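Local atomic coordinates of BH0493 protein (Bacillus halodurans C-125, PDB entry 2QEE), a protein that is a putative member of the amidohydrolase superfamily that binds zinc and probably carries out a metal-dependent reaction on a substrate not yet established. Residues D174-E179 against R208-W213; E66-M71 against D78-E83; E13-A18 against E396-D401; Q103-D108 against V360-I365; M259-K264 against G279-D284. All blocks are in the same frame, centred on the assembly; numbering follows the deposited sequence.

Interaction 1: D174-E179 against R208-W213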
# COMPACT_ATOMS: atom_id res chain seq x y z
N ASP C 174 -2.76 2.74 -29.78
CA ASP C 174 -2.77 1.33 -29.35
C ASP C 174 -2.71 0.34 -30.56
O ASP C 174 -1.87 -0.55 -30.56
CB ASP C 174 -3.97 1.04 -28.44
CG ASP C 174 -3.87 1.82 -27.12
OD1 ASP C 174 -3.38 2.93 -27.15
OD2 ASP C 174 -4.25 1.30 -26.07
N PRO C 175 -3.59 0.52 -31.56
CA PRO C 175 -3.63 -0.48 -32.65
C PRO C 175 -2.33 -0.55 -33.40
O PRO C 175 -1.90 -1.66 -33.80
CB PRO C 175 -4.76 0.04 -33.55
CG PRO C 175 -5.69 0.82 -32.57
CD PRO C 175 -4.63 1.56 -31.74
N LEU C 176 -1.68 0.59 -33.59
CA LEU C 176 -0.36 0.63 -34.20
C LEU C 176 0.76 0.02 -33.37
O LEU C 176 1.54 -0.77 -33.86
CB LEU C 176 0.01 2.04 -34.62
CG LEU C 176 1.41 2.24 -35.18
CD1 LEU C 176 1.41 1.66 -36.64
CD2 LEU C 176 1.81 3.74 -35.24
N LEU C 177 0.86 0.41 -32.10
CA LEU C 177 1.95 -0.11 -31.30
C LEU C 177 1.74 -1.54 -30.82
O LEU C 177 2.70 -2.28 -30.74
CB LEU C 177 2.21 0.80 -30.07
CG LEU C 177 3.03 2.07 -30.31
CD1 LEU C 177 2.61 2.76 -31.54
CD2 LEU C 177 2.88 3.03 -29.14
N ASN C 178 0.49 -1.88 -30.46
CA ASN C 178 0.16 -3.13 -29.76
C ASN C 178 -0.33 -4.22 -30.71
O ASN C 178 -0.30 -5.39 -30.34
CB ASN C 178 -0.92 -2.92 -28.71
CG ASN C 178 -0.44 -2.02 -27.57
OD1 ASN C 178 0.77 -1.80 -27.44
ND2 ASN C 178 -1.39 -1.45 -26.82
N GLU C 179 -0.81 -3.82 -31.88
CA GLU C 179 -1.41 -4.80 -32.83
C GLU C 179 -0.86 -4.63 -34.24
O GLU C 179 -1.62 -4.78 -35.23
CB GLU C 179 -2.93 -4.64 -32.82
CG GLU C 179 -3.54 -5.09 -31.51
CD GLU C 179 -4.99 -4.76 -31.45
OE1 GLU C 179 -5.80 -5.71 -31.50
OE2 GLU C 179 -5.32 -3.55 -31.38
N ARG C 208 5.57 8.62 -41.51
CA ARG C 208 4.67 9.46 -42.29
C ARG C 208 3.22 9.32 -41.84
O ARG C 208 2.45 10.30 -41.86
CB ARG C 208 4.86 9.22 -43.82
CG ARG C 208 4.05 10.19 -44.67
CD ARG C 208 4.37 10.04 -46.16
NE ARG C 208 3.95 8.74 -46.68
CZ ARG C 208 2.72 8.44 -47.04
NH1 ARG C 208 1.77 9.36 -46.97
NH2 ARG C 208 2.42 7.24 -47.50
N PHE C 209 2.84 8.12 -41.39
CA PHE C 209 1.52 7.90 -40.84
C PHE C 209 1.36 8.83 -39.60
O PHE C 209 0.39 9.60 -39.49
CB PHE C 209 1.30 6.42 -40.48
CG PHE C 209 0.01 6.16 -39.77
CD1 PHE C 209 -1.17 6.04 -40.48
CD2 PHE C 209 -0.04 6.07 -38.36
CE1 PHE C 209 -2.39 5.82 -39.85
CE2 PHE C 209 -1.27 5.84 -37.69
CZ PHE C 209 -2.46 5.73 -38.44
N LEU C 210 2.34 8.78 -38.70
CA LEU C 210 2.26 9.64 -37.51
C LEU C 210 2.21 11.13 -37.89
O LEU C 210 1.35 11.89 -37.36
CB LEU C 210 3.42 9.37 -36.57
CG LEU C 210 3.43 7.95 -36.00
CD1 LEU C 210 4.77 7.74 -35.25
CD2 LEU C 210 2.20 7.63 -35.13
N THR C 211 3.09 11.55 -38.81
CA THR C 211 3.20 12.95 -39.15
C THR C 211 1.89 13.45 -39.79
O THR C 211 1.46 14.60 -39.55
CB THR C 211 4.40 13.19 -40.12
OG1 THR C 211 5.61 12.84 -39.44
CG2 THR C 211 4.46 14.67 -40.52
N ASP C 212 1.25 12.61 -40.60
CA ASP C 212 0.01 12.99 -41.27
C ASP C 212 -1.09 13.19 -40.26
O ASP C 212 -1.92 14.09 -40.38
CB ASP C 212 -0.48 11.91 -42.28
CG ASP C 212 0.32 11.90 -43.60
OD1 ASP C 212 1.14 12.81 -43.84
OD2 ASP C 212 0.13 10.96 -44.39
N TRP C 213 -1.11 12.35 -39.22
CA TRP C 213 -2.18 12.50 -38.22
C TRP C 213 -1.89 13.65 -37.24
O TRP C 213 -2.81 14.32 -36.81
CB TRP C 213 -2.42 11.18 -37.50
CG TRP C 213 -3.31 10.36 -38.36
CD1 TRP C 213 -2.95 9.29 -39.14
CD2 TRP C 213 -4.69 10.61 -38.61
NE1 TRP C 213 -4.06 8.84 -39.84
CE2 TRP C 213 -5.14 9.64 -39.53
CE3 TRP C 213 -5.60 11.56 -38.15
CZ2 TRP C 213 -6.47 9.59 -39.97
CZ3 TRP C 213 -6.92 11.51 -38.57
CH2 TRP C 213 -7.34 10.53 -39.48
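Leu176 buries the most surface of this contact, and it does so through one methyl, CD2, which is directed at two residues of the facing helix. The closer is Leu210, whose own CD2 lies 3.9 Å from Leu176 CD2, methyl against methyl. The other is Phe209: Leu176 CD2 approaches its ring obliquely, 4.3 Å from Phe209 CD2. Leu176 reaches this far because its CG is extended opposite the backbone N (chi1 176°). One face of the Phe209 ring is taken up within its own helix, where Trp213 CD1 sits 3.5 Å above the ring plane toward the rim. Leu187 of helix 180-189 touches both Leu176 and Phe209, closing the apolar group from a third helix, and no hydrogen bond crosses between the two segments. Helix 174-178 follows strand 171-172, and helix 200-217 precedes the parallel neighbour 222-226, so the contact belongs to the helical layer of a beta-alpha-beta crossover, as in the barrel of the amidohydrolase superfamily.

Interaction 2: E66-M71 against D78-E83; sequences EAFWAM and DLIWEE
Phe68 of helix 65-70 and Leu79 and Ile80 of helix 73-86 join two helices that follow one another in the chain across a short turn, with Met71 added at the turn. The contact is wholly apolar. Leu79 CD2 comes to the edge of the Phe68 ring, in its plane, 3.9 Å from Phe68 CD1; farther round the same rim, Ile80 CD1 lies 3.9 Å from Phe68 CZ, also near the plane. Both aliphatic groups therefore meet ring edge. The aromatic contact is with the next residue in the chain: Phe68 CD2 stands 3.7 Å above the plane of Trp69, toward the rim of the indole. Two polar links involve neighbouring residues. Phe68 O accepts from Gln76 NE2, tying the first helix to the early part of the second, and Asp78 pairs with Arg118. Helix 51-58 packs against the same residues, Val54 on Phe68 and Leu53 and Val57 on Ile80, while Trp81, elsewhere on helix 73-86, packs on Trp391 of the second subunit. Met71 bends at its thioether (chi3 -54°), which brings Met71 CE to 4.1 Å from Leu79 CD2, the methyl that also meets the phenyl edge.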
# COMPACT_ATOMS: atom_id res chain seq x y z
N GLU C 66 -25.02 -12.83 -21.70
CA GLU C 66 -25.63 -12.85 -23.03
C GLU C 66 -26.98 -12.11 -23.02
O GLU C 66 -27.24 -11.28 -23.88
CB GLU C 66 -25.80 -14.31 -23.53
CG GLU C 66 -24.50 -15.10 -23.62
CD GLU C 66 -23.95 -15.55 -22.26
OE1 GLU C 66 -24.74 -15.75 -21.30
OE2 GLU C 66 -22.71 -15.73 -22.15
N ALA C 67 -27.82 -12.39 -22.02
CA ALA C 67 -29.12 -11.77 -21.95
C ALA C 67 -28.92 -10.26 -21.77
O ALA C 67 -29.62 -9.45 -22.39
CB ALA C 67 -29.95 -12.35 -20.83
N PHE C 68 -27.92 -9.88 -20.95
CA PHE C 68 -27.63 -8.46 -20.73
C PHE C 68 -27.32 -7.71 -22.03
O PHE C 68 -27.89 -6.65 -22.33
CB PHE C 68 -26.50 -8.28 -19.68
CG PHE C 68 -26.18 -6.84 -19.39
CD1 PHE C 68 -26.95 -6.12 -18.48
CD2 PHE C 68 -25.15 -6.20 -20.06
CE1 PHE C 68 -26.68 -4.75 -18.26
CE2 PHE C 68 -24.88 -4.84 -19.84
CZ PHE C 68 -25.64 -4.13 -18.93
N TRP C 69 -26.42 -8.26 -22.83
CA TRP C 69 -25.98 -7.59 -24.04
C TRP C 69 -27.10 -7.54 -25.08
O TRP C 69 -27.10 -6.66 -25.96
CB TRP C 69 -24.76 -8.28 -24.59
CG TRP C 69 -23.51 -8.04 -23.78
CD1 TRP C 69 -22.62 -8.99 -23.35
CD2 TRP C 69 -23.03 -6.78 -23.28
NE1 TRP C 69 -21.60 -8.39 -22.63
CE2 TRP C 69 -21.84 -7.04 -22.57
CE3 TRP C 69 -23.49 -5.46 -23.38
CZ2 TRP C 69 -21.11 -6.02 -21.94
CZ3 TRP C 69 -22.78 -4.45 -22.75
CH2 TRP C 69 -21.58 -4.73 -22.06
N ALA C 70 -28.04 -8.48 -24.94
CA ALA C 70 -29.24 -8.56 -25.81
C ALA C 70 -30.31 -7.54 -25.46
O ALA C 70 -31.24 -7.28 -26.27
CB ALA C 70 -29.86 -9.99 -25.76
N MET C 71 -30.25 -7.00 -24.23
CA MET C 71 -31.18 -5.96 -23.84
C MET C 71 -30.87 -4.65 -24.52
O MET C 71 -29.73 -4.40 -24.96
CB MET C 71 -31.16 -5.75 -22.31
CG MET C 71 -31.73 -6.91 -21.47
SD MET C 71 -31.51 -6.54 -19.69
CE MET C 71 -29.78 -6.21 -19.67
N ASP C 78 -32.32 0.10 -16.67
CA ASP C 78 -33.30 -0.30 -15.72
C ASP C 78 -32.79 -1.43 -14.78
O ASP C 78 -33.04 -1.40 -13.58
CB ASP C 78 -34.55 -0.85 -16.46
CG ASP C 78 -35.41 0.22 -17.10
OD1 ASP C 78 -35.30 1.41 -16.75
OD2 ASP C 78 -36.26 -0.18 -17.92
N LEU C 79 -32.17 -2.46 -15.35
CA LEU C 79 -31.65 -3.57 -14.57
C LEU C 79 -30.57 -3.05 -13.56
O LEU C 79 -30.58 -3.42 -12.37
CB LEU C 79 -31.00 -4.61 -15.50
CG LEU C 79 -30.45 -5.84 -14.74
CD1 LEU C 79 -31.53 -6.67 -14.06
CD2 LEU C 79 -29.56 -6.70 -15.64
N ILE C 80 -29.64 -2.26 -14.09
CA ILE C 80 -28.52 -1.68 -13.25
C ILE C 80 -29.11 -0.86 -12.10
O ILE C 80 -28.71 -1.03 -10.94
CB ILE C 80 -27.47 -0.96 -14.10
CG1 ILE C 80 -26.72 -2.03 -14.95
CG2 ILE C 80 -26.48 -0.09 -13.21
CD1 ILE C 80 -25.82 -1.47 -16.06
N TRP C 81 -30.13 -0.05 -12.41
CA TRP C 81 -30.79 0.76 -11.39
C TRP C 81 -31.39 -0.11 -10.29
O TRP C 81 -31.14 0.07 -9.10
CB TRP C 81 -31.88 1.66 -12.03
CG TRP C 81 -32.46 2.63 -11.08
CD1 TRP C 81 -33.71 2.58 -10.52
CD2 TRP C 81 -31.87 3.86 -10.63
NE1 TRP C 81 -33.93 3.69 -9.75
CE2 TRP C 81 -32.83 4.50 -9.81
CE3 TRP C 81 -30.65 4.49 -10.88
CZ2 TRP C 81 -32.58 5.74 -9.19
CZ3 TRP C 81 -30.39 5.72 -10.26
CH2 TRP C 81 -31.34 6.32 -9.41
N GLU C 82 -32.20 -1.08 -10.69
CA GLU C 82 -32.82 -1.98 -9.71
C GLU C 82 -31.78 -2.76 -8.87
O GLU C 82 -31.91 -2.80 -7.65
CB GLU C 82 -33.77 -2.94 -10.45
CG GLU C 82 -34.46 -3.95 -9.56
CD GLU C 82 -35.51 -3.35 -8.61
OE1 GLU C 82 -35.94 -2.17 -8.79
OE2 GLU C 82 -35.87 -4.07 -7.65
N GLU C 83 -30.75 -3.31 -9.51
CA GLU C 83 -29.84 -4.23 -8.82
C GLU C 83 -28.84 -3.49 -7.93
O GLU C 83 -28.49 -4.00 -6.89
CB GLU C 83 -29.04 -5.06 -9.83
CG GLU C 83 -29.95 -6.01 -10.70
CD GLU C 83 -30.25 -7.35 -10.01
OE1 GLU C 83 -29.85 -7.55 -8.85
OE2 GLU C 83 -30.87 -8.24 -10.65

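Interaction 3: E13-A18 against E396-D401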
# COMPACT_ATOMS: atom_id res chain seq x y z
N GLU C 13 -11.70 27.30 4.12
CA GLU C 13 -12.70 27.99 3.31
C GLU C 13 -12.06 28.45 1.99
O GLU C 13 -12.62 28.27 0.91
CB GLU C 13 -13.22 29.20 4.10
CG GLU C 13 -14.26 30.08 3.43
CD GLU C 13 -14.23 31.52 4.00
OE1 GLU C 13 -14.33 32.49 3.20
OE2 GLU C 13 -14.07 31.66 5.26
N LYS C 14 -10.89 29.07 2.11
CA LYS C 14 -10.25 29.70 0.98
C LYS C 14 -9.72 28.66 -0.02
O LYS C 14 -9.77 28.85 -1.28
CB LYS C 14 -9.18 30.67 1.48
CG LYS C 14 -9.91 31.89 2.10
CD LYS C 14 -9.08 33.15 2.14
CE LYS C 14 -9.86 34.34 2.80
NZ LYS C 14 -11.32 34.24 2.71
N VAL C 15 -9.20 27.57 0.53
CA VAL C 15 -8.71 26.48 -0.35
C VAL C 15 -9.88 25.88 -1.09
O VAL C 15 -9.79 25.68 -2.31
CB VAL C 15 -7.88 25.37 0.39
CG1 VAL C 15 -7.58 24.17 -0.58
CG2 VAL C 15 -6.56 25.97 0.92
N LYS C 16 -10.95 25.53 -0.36
CA LYS C 16 -12.13 24.95 -1.01
C LYS C 16 -12.68 25.89 -2.10
O LYS C 16 -13.01 25.44 -3.22
CB LYS C 16 -13.20 24.63 0.01
CG LYS C 16 -12.85 23.45 0.83
CD LYS C 16 -13.80 23.36 2.02
CE LYS C 16 -13.22 22.41 3.05
NZ LYS C 16 -14.11 22.06 4.19
N ASN C 17 -12.76 27.18 -1.81
CA ASN C 17 -13.22 28.11 -2.83
C ASN C 17 -12.28 28.17 -4.04
O ASN C 17 -12.77 28.17 -5.18
CB ASN C 17 -13.38 29.53 -2.25
CG ASN C 17 -14.52 29.65 -1.26
OD1 ASN C 17 -14.55 30.61 -0.47
ND2 ASN C 17 -15.49 28.73 -1.31
N ALA C 18 -10.97 28.27 -3.82
CA ALA C 18 -10.00 28.31 -4.91
C ALA C 18 -10.14 27.04 -5.80
O ALA C 18 -10.19 27.13 -7.06
CB ALA C 18 -8.62 28.41 -4.35
N GLU C 396 -3.65 34.56 -2.82
CA GLU C 396 -3.14 34.64 -4.20
C GLU C 396 -2.20 33.46 -4.51
O GLU C 396 -2.26 32.90 -5.62
CB GLU C 396 -2.47 35.99 -4.51
CG GLU C 396 -3.52 37.10 -4.72
CD GLU C 396 -4.62 36.72 -5.74
OE1 GLU C 396 -4.27 36.54 -6.94
OE2 GLU C 396 -5.82 36.57 -5.35
N GLU C 397 -1.38 33.08 -3.52
CA GLU C 397 -0.51 31.93 -3.70
C GLU C 397 -1.28 30.63 -3.82
O GLU C 397 -0.90 29.78 -4.66
CB GLU C 397 0.52 31.84 -2.59
CG GLU C 397 1.57 32.99 -2.68
CD GLU C 397 2.32 33.19 -1.37
OE1 GLU C 397 1.86 32.66 -0.36
OE2 GLU C 397 3.34 33.93 -1.39
N ILE C 398 -2.32 30.47 -3.00
CA ILE C 398 -3.17 29.25 -3.09
C ILE C 398 -3.79 29.22 -4.51
O ILE C 398 -3.78 28.18 -5.19
CB ILE C 398 -4.28 29.28 -2.04
CG1 ILE C 398 -3.65 29.12 -0.66
CG2 ILE C 398 -5.35 28.18 -2.34
CD1 ILE C 398 -4.67 29.38 0.47
N LYS C 399 -4.27 30.37 -4.98
CA LYS C 399 -4.93 30.42 -6.33
C LYS C 399 -3.94 30.02 -7.43
O LYS C 399 -4.29 29.22 -8.30
CB LYS C 399 -5.50 31.82 -6.56
CG LYS C 399 -6.81 31.97 -5.81
CD LYS C 399 -7.36 33.38 -6.02
CE LYS C 399 -8.67 33.57 -5.26
NZ LYS C 399 -9.44 34.73 -5.76
N ARG C 400 -2.69 30.47 -7.30
CA ARG C 400 -1.63 30.14 -8.23
C ARG C 400 -1.34 28.62 -8.22
O ARG C 400 -1.24 27.94 -9.26
CB ARG C 400 -0.38 30.92 -7.82
CG ARG C 400 0.82 30.51 -8.57
CD ARG C 400 2.08 30.97 -7.89
NE ARG C 400 2.23 30.29 -6.59
CZ ARG C 400 3.08 30.70 -5.67
NH1 ARG C 400 3.85 31.77 -5.92
NH2 ARG C 400 3.17 30.05 -4.51
N ASP C 401 -1.16 28.06 -7.03
CA ASP C 401 -0.82 26.64 -6.90
C ASP C 401 -1.98 25.79 -7.46
O ASP C 401 -1.72 24.76 -8.10
CB ASP C 401 -0.63 26.24 -5.42
CG ASP C 401 0.57 26.94 -4.73
OD1 ASP C 401 1.52 27.39 -5.36
OD2 ASP C 401 0.46 27.06 -3.48
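Asp401 OD1, one turn beyond the contact residue Ile398, is gripped side-on by its neighbour Arg400. Arg400 NE and Arg400 NH2 each lie 3.2 Å from Asp401 OD1, both arriving from the same face of the carboxylate, with NH2 on its syn side and NE further out of the plane. The other oxygen, Asp401 OD2, has Tyr383 OH as a partner and Ser89 OG of the third subunit, which probably helps fix the carboxylate's rotation. The contact between helices 8-21 and 395-414 is apolar and depends on Ile398. Its CG2 branch reaches Ala18 CB at 3.8 Å, whereas Ile398 CD1 extends to Val15 CG2 at 3.9 Å, so the two branches span residues one turn apart on the opposite helix. This is a helix-helix packing that brings together the two ends of the chain, the segment axes passing 9.6 Å apart at -37°. Helix 363-388 completes the surroundings, with Leu379, Ile380 and Tyr383 all touching Val15. At the margin, the aliphatic part of Lys399 skirts the small Ala18, Lys399 CG lying 4.3 Å from Ala18 CB. Across the subunit boundary, Glu397 forms a salt bridge with Arg112 of the third subunit.

Interaction 4: Q103-D108 against V360-I365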
# COMPACT_ATOMS: atom_id res chain seq x y z
N GLN C 103 -27.80 15.04 -9.12
CA GLN C 103 -27.94 16.19 -8.24
C GLN C 103 -27.40 17.46 -8.93
O GLN C 103 -28.02 18.54 -8.88
CB GLN C 103 -27.18 15.92 -6.93
CG GLN C 103 -27.55 16.92 -5.83
CD GLN C 103 -26.60 16.84 -4.68
OE1 GLN C 103 -25.36 16.83 -4.86
NE2 GLN C 103 -27.17 16.75 -3.46
N GLY C 104 -26.22 17.35 -9.55
CA GLY C 104 -25.56 18.49 -10.20
C GLY C 104 -26.48 19.11 -11.23
O GLY C 104 -26.51 20.34 -11.41
N LEU C 105 -27.23 18.25 -11.92
CA LEU C 105 -28.08 18.68 -13.03
C LEU C 105 -29.40 19.29 -12.56
O LEU C 105 -30.21 19.74 -13.38
CB LEU C 105 -28.34 17.48 -13.94
CG LEU C 105 -27.14 16.98 -14.79
CD1 LEU C 105 -27.55 15.63 -15.40
CD2 LEU C 105 -26.75 17.97 -15.86
N GLY C 106 -29.59 19.35 -11.24
CA GLY C 106 -30.83 19.86 -10.67
C GLY C 106 -31.90 18.80 -10.63
O GLY C 106 -33.07 19.10 -10.33
N LEU C 107 -31.52 17.54 -10.87
CA LEU C 107 -32.47 16.45 -10.64
C LEU C 107 -32.45 16.03 -9.16
O LEU C 107 -31.59 16.44 -8.37
CB LEU C 107 -32.27 15.31 -11.62
CG LEU C 107 -32.19 15.78 -13.09
CD1 LEU C 107 -31.78 14.75 -14.05
CD2 LEU C 107 -33.58 16.31 -13.57
N ASP C 108 -33.42 15.23 -8.76
CA ASP C 108 -33.55 14.92 -7.37
C ASP C 108 -33.39 13.42 -7.10
O ASP C 108 -34.30 12.64 -7.36
CB ASP C 108 -34.91 15.43 -6.90
CG ASP C 108 -35.16 15.23 -5.43
OD1 ASP C 108 -34.23 14.84 -4.67
OD2 ASP C 108 -36.32 15.48 -5.04
N VAL C 360 -18.73 9.19 -20.60
CA VAL C 360 -20.09 9.72 -20.75
C VAL C 360 -20.01 11.15 -20.26
O VAL C 360 -19.47 11.42 -19.16
CB VAL C 360 -21.10 8.93 -19.93
CG1 VAL C 360 -22.50 9.57 -20.02
CG2 VAL C 360 -21.13 7.43 -20.38
N LEU C 361 -20.52 12.08 -21.07
CA LEU C 361 -20.37 13.51 -20.82
C LEU C 361 -20.63 13.92 -19.37
O LEU C 361 -19.78 14.57 -18.77
CB LEU C 361 -21.33 14.33 -21.70
CG LEU C 361 -21.30 15.85 -21.53
CD1 LEU C 361 -19.94 16.47 -21.79
CD2 LEU C 361 -22.38 16.39 -22.51
N GLU C 362 -21.76 13.50 -18.80
CA GLU C 362 -22.15 13.96 -17.44
C GLU C 362 -21.19 13.54 -16.34
O GLU C 362 -21.19 14.17 -15.26
CB GLU C 362 -23.53 13.49 -17.03
CG GLU C 362 -24.67 14.14 -17.83
CD GLU C 362 -24.84 13.57 -19.25
OE1 GLU C 362 -24.19 12.58 -19.64
OE2 GLU C 362 -25.68 14.14 -19.98
N GLN C 363 -20.36 12.54 -16.61
CA GLN C 363 -19.37 12.08 -15.62
C GLN C 363 -18.35 13.17 -15.23
O GLN C 363 -17.72 13.10 -14.16
CB GLN C 363 -18.62 10.89 -16.14
CG GLN C 363 -19.50 9.64 -16.32
CD GLN C 363 -18.78 8.49 -17.00
OE1 GLN C 363 -17.83 8.68 -17.74
NE2 GLN C 363 -19.26 7.27 -16.76
N LEU C 364 -18.14 14.16 -16.07
CA LEU C 364 -17.31 15.32 -15.68
C LEU C 364 -17.82 15.89 -14.38
O LEU C 364 -16.99 16.33 -13.55
CB LEU C 364 -17.36 16.42 -16.75
CG LEU C 364 -16.69 16.02 -18.03
CD1 LEU C 364 -16.84 17.22 -18.99
CD2 LEU C 364 -15.21 15.79 -17.79
N ILE C 365 -19.13 15.84 -14.14
CA ILE C 365 -19.68 16.45 -12.93
C ILE C 365 -19.09 15.69 -11.72
O ILE C 365 -18.44 16.30 -10.85
CB ILE C 365 -21.22 16.41 -12.88
CG1 ILE C 365 -21.76 17.27 -14.03
CG2 ILE C 365 -21.76 17.01 -11.53
CD1 ILE C 365 -23.32 17.22 -14.16
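Leu105 and Ile365 form the heart of a contact between the C-terminal end of helix 93-104 and the start of helix 363-388 with the turn before it. In an amidohydrolase barrel this helix follows the last metal ligand, here Asp357. Ile365 CD1 lies against the branch point of Leu105, 3.9 Å from Leu105 CG, while Leu105 CD1 meets the aliphatic Glu362 CG at 4.1 Å. Gly104, bare of side chain, lets Ile365 CG2 come to 4.3 Å from Gly104 CA. Behind this shell, Gly106 ends the helix in a Schellman motif, its positive phi (84°) turning the chain away just after Leu105. The carboxylate of Glu362 is held elsewhere, by Gln129 NE2 and the backbone N of Asp43, and Phe121 touches both Leu105 and Glu362. In the other segment, Val360 to Gln363 form a type I turn, reinforced by a side-chain bond: Val360 N donates to Gln363 OE1 at 3.0 Å, from well above the plane of that amide.

Interaction 5: M259-K264 against G279-D284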
# COMPACT_ATOMS: atom_id res chain seq x y z
N MET C 259 2.00 7.36 -21.64
CA MET C 259 1.97 5.92 -21.47
C MET C 259 1.08 5.60 -20.27
O MET C 259 1.34 6.10 -19.19
CB MET C 259 3.36 5.38 -21.21
CG MET C 259 4.38 5.70 -22.32
SD MET C 259 5.98 4.94 -22.09
CE MET C 259 6.66 5.94 -20.82
N MET C 260 0.05 4.81 -20.50
CA MET C 260 -0.87 4.39 -19.44
C MET C 260 -0.61 2.91 -19.22
O MET C 260 -1.00 2.10 -20.05
CB MET C 260 -2.29 4.69 -19.90
CG MET C 260 -2.39 6.21 -20.26
SD MET C 260 -4.07 6.75 -20.60
CE MET C 260 -4.95 5.31 -21.14
N ILE C 261 0.08 2.57 -18.12
CA ILE C 261 0.71 1.27 -18.03
C ILE C 261 -0.00 0.42 -16.96
O ILE C 261 -0.26 0.89 -15.86
CB ILE C 261 2.18 1.43 -17.65
CG1 ILE C 261 2.97 2.15 -18.77
CG2 ILE C 261 2.80 0.02 -17.36
CD1 ILE C 261 4.33 2.75 -18.30
N GLY C 262 -0.30 -0.85 -17.27
CA GLY C 262 -0.71 -1.80 -16.21
C GLY C 262 -2.02 -2.53 -16.49
O GLY C 262 -2.44 -3.36 -15.68
N VAL C 263 -2.61 -2.30 -17.67
CA VAL C 263 -3.91 -2.91 -17.99
C VAL C 263 -3.67 -4.27 -18.64
O VAL C 263 -2.87 -4.38 -19.58
CB VAL C 263 -4.80 -1.99 -18.91
CG1 VAL C 263 -4.11 -1.66 -20.25
CG2 VAL C 263 -6.14 -2.64 -19.11
N LYS C 264 -4.29 -5.29 -18.08
CA LYS C 264 -4.26 -6.64 -18.67
C LYS C 264 -5.60 -6.84 -19.42
O LYS C 264 -6.67 -7.00 -18.82
CB LYS C 264 -4.04 -7.67 -17.54
CG LYS C 264 -4.05 -9.12 -18.09
CD LYS C 264 -3.46 -10.10 -17.03
CE LYS C 264 -3.19 -11.47 -17.67
NZ LYS C 264 -2.99 -12.55 -16.67
N GLY C 279 -2.13 -5.40 -13.49
CA GLY C 279 -0.94 -6.08 -12.94
C GLY C 279 0.09 -5.00 -12.63
O GLY C 279 0.10 -3.95 -13.29
N LYS C 280 0.93 -5.29 -11.64
CA LYS C 280 2.08 -4.45 -11.34
C LYS C 280 3.09 -4.55 -12.49
O LYS C 280 3.34 -5.64 -12.99
CB LYS C 280 2.73 -4.84 -10.00
CG LYS C 280 3.82 -3.82 -9.53
CD LYS C 280 4.48 -4.39 -8.32
CE LYS C 280 5.55 -3.41 -7.78
NZ LYS C 280 6.23 -3.97 -6.60
N ALA C 281 3.66 -3.41 -12.89
CA ALA C 281 4.64 -3.38 -14.00
C ALA C 281 6.04 -3.19 -13.40
O ALA C 281 6.22 -2.62 -12.28
CB ALA C 281 4.34 -2.17 -15.03
N SER C 282 7.07 -3.59 -14.16
CA SER C 282 8.45 -3.16 -13.86
C SER C 282 8.58 -1.67 -14.19
O SER C 282 7.99 -1.21 -15.15
CB SER C 282 9.47 -3.90 -14.75
OG SER C 282 10.78 -3.40 -14.45
N MET C 283 9.40 -0.96 -13.41
CA MET C 283 9.69 0.45 -13.74
C MET C 283 10.85 0.54 -14.74
O MET C 283 11.12 1.62 -15.24
CB MET C 283 10.02 1.29 -12.50
CG MET C 283 8.89 1.26 -11.42
SD MET C 283 7.32 1.91 -12.05
CE MET C 283 7.82 3.59 -12.42
N ASP C 284 11.50 -0.58 -15.06
CA ASP C 284 12.73 -0.51 -15.87
C ASP C 284 12.55 0.20 -17.22
O ASP C 284 13.45 0.99 -17.65
CB ASP C 284 13.28 -1.93 -16.10
CG ASP C 284 13.91 -2.56 -14.85
OD1 ASP C 284 13.87 -1.94 -13.76
OD2 ASP C 284 14.42 -3.70 -14.97
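Ile261 lays its CG2 methyl on Ala281, whose CB is 3.5 Å from Ile261 CG2, a tight apolar touch. The branch is placed by the first torsion: CG1 takes the position beside the backbone N (chi1 -66°), and CG2 is turned opposite that nitrogen, toward the incoming chain. One residue on, the backbone does the joining. Gly279 N donates to Gly262 O at 3.0 Å, with an N-H...O angle of 152° and the donor in the carbonyl plane. Gly262 is where strand 257-264 is interrupted, its phi being positive, and the pair continues the antiparallel register of strand 277-278 against that strand, in the manner of a beta hairpin with a long loop. Beyond Ala281 the chain turns into helix 284-292, where Ser282 OG caps the start by accepting from Asp284 N at 3.0 Å. At the subunit boundary, Lys264 makes a salt bridge with Glu287 of the second subunit. Strand 257-264 runs between the parallel strands 222-226 and 298-302; Met302 of the latter touches Ala281, Leu226 of the former touches Ile261, and helix 308-317 covers Met283.

Overall arrangement
The contact of interaction 3 spans nearly the whole chain, joining its first and last long helices; the other four all lie within that span. There interaction 2 comes first, and interaction 4 then encloses interactions 1 and 5, in that order. The helices of interaction 1 lie between strands 171-172 and 222-226 in sequence, and 222-226 pairs with strand 257-264 of interaction 5, centres about 21 Å apart; interaction 4 lies across the chain's centre from both. Interactions 2 and 4, centres about 22 Å apart, are linked by successive helices, 73-86 and 93-104. Interactions 3 and 5 border the third subunit, and residues of 2, 4 and 5 touch the second, so several contacts adjoin subunit interfaces.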